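Local structure of Endonuclease/exonuclease/phosphatase (Beutenbergia cavernae DSM 12333, 4RUW) at residues G73-P78 against G105-Q110; N95-D100 against D109-L114. The protein is a member of the endonuclease/exonuclease/phosphatase family, with a DNase I-like domain that carries a zinc ion, followed by an immunoglobulin-like domain. One frame throughout, in Å; residues are numbered along the deposited sequence. Where two conformers were deposited one is given.

Interaction 1. Residues G73-P78 against G105-Q110; sequences GVVDEP and GSHGDQ. With ZN (zinc ion), chain B.
The E77 carboxylate receives the side-chain amide of Q110 from above its plane rather than within it: Q110 NE2 donates to E77 OE2 at 3.1 Å, lying 54° out of the carboxylate plane, with the two flat groups turned 77° against each other. A bend at chi2 (92°) swings CD to the Q110 side chain, which E77 crosses at about a right angle. A water gives the same OE2 a second donor and also donates to H107 O, 2.7 Å from the water oxygen, so one acid oxygen serves both a side chain and, through water, a loop carbonyl. Glutamine suits this place because its amide has two N-H groups, and NE2 also donates to T65 O. V75 lays its two methyls across the contact: CG1 lies 3.4 Å from Q110 NE2, while CG2 approaches H107 CD2 obliquely at 3.8 Å. H107 turns ND1 to the zinc ion at 2.1 Å, completing a site with H98, D100 and H137. In the DNase I-like fold, the contact joins the start of helix 77-87, where D76 is the N-cap, to the loop that leaves strand 91-98 and enters helix 110-118, whose L114 and L117 also pack on E77.

Interaction 2. Residues N95-D100 against D109-L114; sequences NEVHRD and DQPARL. With ZN (zinc ion), chain B.
Q110 grips the backbone of H98 through both its main chain and its side chain. H98 N donates to Q110 OE1 at 2.9 Å, nearly straight (168°) and in the carbonyl plane on a lone pair; in return Q110 N, at the first turn of the helix, donates to H98 O at 3.1 Å with a more bent N-H angle of 142°. Both polar groups of the H98 backbone are thereby satisfied by one residue. A glutamine suits the place because CG, anti to the carbonyl carbon (chi1 -54°), starts an extended chain that brings OE1 to the strand, while NE2 donates to T65 O. The backbones of R99 and D109 form a single beta bridge, a brief pairing where strand 91-98 of the DNase I-like sheet runs out and helix 110-118 begins. D109 is the N-cap of that helix: its OD1 accepts from A112 N at 3.2 Å, met from above the carboxylate plane. The same OD1 accepts a hydrogen bond from a water, which in turn accepts from R99 NH1, while the R99 chain lies alongside D109, CD 3.4 Å from OD1. P111, which has no N-H to leave without an acceptor in the first turn, lays CD 3.2 Å from H98 O and packs CD and CG on V97 CG1; L114 CD1 also approaches this methyl. At the end of the strand H98 ND1, and just past it D100 OD2, bind the zinc ion, OD2 at 1.9 Å, and D100 OD1 accepts from S146 N.

Overall arrangement
Interactions 1 and 2 lie about 8 Å apart between centres, in the DNase I-like part of the chain. In chain order, 73-78 leads into helix 77-87, strand 91-98 then ends within 95-100, and the loop 105-110 runs into helix 110-118, the shared end of both contacts through D109 and Q110. The loop folds back on the strand end, with H107 N probably hydrogen-bonded to D100 OD2 at 2.9 Å and D100 N hydrogen-bonded to G108 O. Strand end and loop supply three zinc ligands, H98, D100 and H107; H137 is the fourth. The zinc ion thus links these two pieces, while 73-78 and the start of helix 110-118 pack beside the site without supplying a ligand.

Interaction 1. Residues G73-P78 against G105-Q110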
# COMPACT_ATOMS: atom_id res chain seq x y z
N GLY A 73 6.81 17.40 -21.66
CA GLY A 73 8.01 18.18 -21.92
C GLY A 73 8.23 19.36 -21.00
O GLY A 73 9.17 20.14 -21.21
N VAL A 74 7.39 19.51 -19.98
CA VAL A 74 7.56 20.58 -19.01
C VAL A 74 7.67 19.97 -17.62
O VAL A 74 6.83 19.17 -17.22
CB VAL A 74 6.37 21.56 -19.02
CG1 VAL A 74 6.53 22.62 -17.94
CG2 VAL A 74 6.23 22.21 -20.40
N VAL A 75 8.73 20.32 -16.90
CA VAL A 75 8.92 19.84 -15.54
C VAL A 75 8.26 20.83 -14.59
O VAL A 75 8.64 22.01 -14.55
CB VAL A 75 10.41 19.69 -15.21
CG1 VAL A 75 10.58 19.11 -13.83
CG2 VAL A 75 11.10 18.81 -16.26
N ASP A 76 7.27 20.38 -13.82
CA ASP A 76 6.36 21.29 -13.13
C ASP A 76 6.17 20.92 -11.65
O ASP A 76 5.08 20.52 -11.21
CB ASP A 76 5.01 21.28 -13.87
CG ASP A 76 4.10 22.45 -13.48
OD1 ASP A 76 4.36 23.16 -12.49
OD2 ASP A 76 3.09 22.66 -14.19
N GLU A 77 7.24 21.05 -10.88
CA GLU A 77 7.14 20.82 -9.45
C GLU A 77 6.05 21.65 -8.73
O GLU A 77 5.44 21.16 -7.80
CB GLU A 77 8.50 21.02 -8.76
CG GLU A 77 9.55 19.99 -9.15
CD GLU A 77 10.42 20.41 -10.31
OE1 GLU A 77 10.07 21.39 -11.00
OE2 GLU A 77 11.47 19.75 -10.54
N PRO A 78 5.81 22.91 -9.16
CA PRO A 78 4.77 23.67 -8.44
C PRO A 78 3.39 23.03 -8.49
O PRO A 78 2.62 23.13 -7.55
CB PRO A 78 4.76 25.02 -9.16
CG PRO A 78 6.16 25.18 -9.61
CD PRO A 78 6.59 23.80 -10.04
N GLY A 105 17.50 16.68 -21.22
CA GLY A 105 16.37 16.06 -20.57
C GLY A 105 16.43 16.02 -19.06
O GLY A 105 15.55 15.45 -18.42
N SER A 106 17.46 16.63 -18.48
CA SER A 106 17.61 16.62 -17.02
C SER A 106 16.40 17.21 -16.30
O SER A 106 15.78 18.15 -16.81
CB SER A 106 18.87 17.38 -16.62
OG SER A 106 18.95 17.53 -15.21
N HIS A 107 16.08 16.66 -15.13
CA HIS A 107 14.98 17.15 -14.30
C HIS A 107 15.48 18.04 -13.17
O HIS A 107 14.69 18.53 -12.35
CB HIS A 107 14.22 15.97 -13.69
CG HIS A 107 13.50 15.14 -14.71
ND1 HIS A 107 14.02 13.98 -15.24
CD2 HIS A 107 12.29 15.31 -15.30
CE1 HIS A 107 13.17 13.48 -16.12
NE2 HIS A 107 12.12 14.28 -16.18
N GLY A 108 16.79 18.24 -13.10
CA GLY A 108 17.40 19.01 -12.03
C GLY A 108 17.25 18.35 -10.67
O GLY A 108 17.02 17.14 -10.58
N ASP A 109 17.38 19.14 -9.61
CA ASP A 109 17.32 18.64 -8.24
C ASP A 109 15.88 18.72 -7.74
O ASP A 109 15.49 19.68 -7.05
CB ASP A 109 18.25 19.47 -7.35
CG ASP A 109 18.48 18.86 -5.98
OD1 ASP A 109 17.65 18.05 -5.52
OD2 ASP A 109 19.50 19.22 -5.35
N GLN A 110 15.07 17.72 -8.07
CA GLN A 110 13.65 17.79 -7.70
C GLN A 110 13.39 17.77 -6.19
O GLN A 110 12.50 18.48 -5.73
CB GLN A 110 12.83 16.74 -8.44
CG GLN A 110 13.02 16.80 -9.94
CD GLN A 110 11.94 16.06 -10.69
OE1 GLN A 110 11.80 14.84 -10.56
NE2 GLN A 110 11.15 16.79 -11.46
ZN ZN B . 15.64 12.85 -14.65
O HOH W 1 14.06 20.27 -10.36

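Interaction 2. Residues N95-D100 against D109-L114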
# COMPACT_ATOMS: atom_id res chain seq x y z
N ASN A 95 7.02 8.77 -5.25
CA ASN A 95 7.80 7.95 -6.17
C ASN A 95 8.13 8.74 -7.43
O ASN A 95 7.41 9.70 -7.77
CB ASN A 95 7.03 6.68 -6.59
CG ASN A 95 6.52 5.85 -5.42
OD1 ASN A 95 5.38 5.40 -5.43
ND2 ASN A 95 7.38 5.61 -4.43
N GLU A 96 9.19 8.34 -8.12
CA GLU A 96 9.61 8.96 -9.37
C GLU A 96 10.01 10.42 -9.19
O GLU A 96 9.55 11.31 -9.91
CB GLU A 96 8.54 8.81 -10.45
CG GLU A 96 8.35 7.37 -10.91
CD GLU A 96 9.61 6.81 -11.55
OE1 GLU A 96 10.04 7.34 -12.59
OE2 GLU A 96 10.18 5.84 -10.99
N VAL A 97 10.89 10.65 -8.23
CA VAL A 97 11.47 11.96 -8.00
C VAL A 97 12.93 11.87 -8.43
O VAL A 97 13.68 11.03 -7.92
CB VAL A 97 11.39 12.35 -6.49
CG1 VAL A 97 11.91 13.77 -6.30
CG2 VAL A 97 9.98 12.20 -5.95
N HIS A 98 13.34 12.71 -9.38
CA HIS A 98 14.71 12.66 -9.89
C HIS A 98 15.61 13.67 -9.21
O HIS A 98 15.18 14.74 -8.77
CB HIS A 98 14.77 12.85 -11.41
CG HIS A 98 14.45 11.61 -12.18
ND1 HIS A 98 14.79 11.46 -13.51
CD2 HIS A 98 13.81 10.48 -11.80
CE1 HIS A 98 14.38 10.26 -13.91
NE2 HIS A 98 13.78 9.66 -12.90
N ARG A 99 16.89 13.32 -9.13
CA ARG A 99 17.90 14.26 -8.73
C ARG A 99 19.01 14.13 -9.77
O ARG A 99 19.83 13.21 -9.72
CB ARG A 99 18.40 13.96 -7.32
CG ARG A 99 19.44 14.94 -6.82
CD ARG A 99 19.38 15.09 -5.31
NE ARG A 99 19.96 13.96 -4.61
CZ ARG A 99 19.94 13.81 -3.28
NH1 ARG A 99 19.35 14.73 -2.53
NH2 ARG A 99 20.49 12.76 -2.71
N ASP A 100 18.98 15.03 -10.75
CA ASP A 100 19.80 14.91 -11.96
C ASP A 100 20.80 16.05 -12.09
O ASP A 100 20.46 17.20 -11.82
CB ASP A 100 18.94 14.99 -13.23
CG ASP A 100 17.92 13.89 -13.35
OD1 ASP A 100 18.06 12.80 -12.75
OD2 ASP A 100 16.93 14.14 -14.09
N ASP A 109 17.38 19.14 -9.61
CA ASP A 109 17.32 18.64 -8.24
C ASP A 109 15.88 18.72 -7.74
O ASP A 109 15.49 19.68 -7.05
CB ASP A 109 18.25 19.47 -7.35
CG ASP A 109 18.48 18.86 -5.98
OD1 ASP A 109 17.65 18.05 -5.52
OD2 ASP A 109 19.50 19.22 -5.35
N GLN A 110 15.07 17.72 -8.07
CA GLN A 110 13.65 17.79 -7.70
C GLN A 110 13.39 17.77 -6.19
O GLN A 110 12.50 18.48 -5.73
CB GLN A 110 12.83 16.74 -8.44
CG GLN A 110 13.02 16.80 -9.94
CD GLN A 110 11.94 16.06 -10.69
OE1 GLN A 110 11.80 14.84 -10.56
NE2 GLN A 110 11.15 16.79 -11.46
N PRO A 111 14.14 16.97 -5.41
CA PRO A 111 13.88 17.03 -3.97
C PRO A 111 14.11 18.44 -3.40
O PRO A 111 13.32 18.89 -2.57
CB PRO A 111 14.89 16.03 -3.39
CG PRO A 111 15.13 15.07 -4.49
CD PRO A 111 15.09 15.89 -5.74
N ALA A 112 15.16 19.12 -3.85
CA ALA A 112 15.43 20.46 -3.36
C ALA A 112 14.33 21.43 -3.79
O ALA A 112 13.92 22.31 -3.03
CB ALA A 112 16.78 20.94 -3.83
N ARG A 113 13.84 21.28 -5.02
CA ARG A 113 12.80 22.16 -5.51
C ARG A 113 11.48 21.94 -4.77
O ARG A 113 10.79 22.89 -4.39
CB ARG A 113 12.64 21.99 -7.02
CG ARG A 113 11.55 22.85 -7.64
CD ARG A 113 11.72 24.32 -7.34
NE ARG A 113 10.77 25.10 -8.13
CZ ARG A 113 10.29 26.29 -7.79
NH1 ARG A 113 10.67 26.87 -6.66
NH2 ARG A 113 9.42 26.89 -8.59
N LEU A 114 11.12 20.68 -4.55
CA LEU A 114 9.91 20.38 -3.80
C LEU A 114 10.01 20.89 -2.36
O LEU A 114 9.05 21.44 -1.83
CB LEU A 114 9.59 18.88 -3.85
CG LEU A 114 9.13 18.36 -5.20
CD1 LEU A 114 9.23 16.84 -5.24
CD2 LEU A 114 7.69 18.83 -5.47
ZN ZN B . 15.64 12.85 -14.65
O HOH W 2 18.32 17.25 -3.12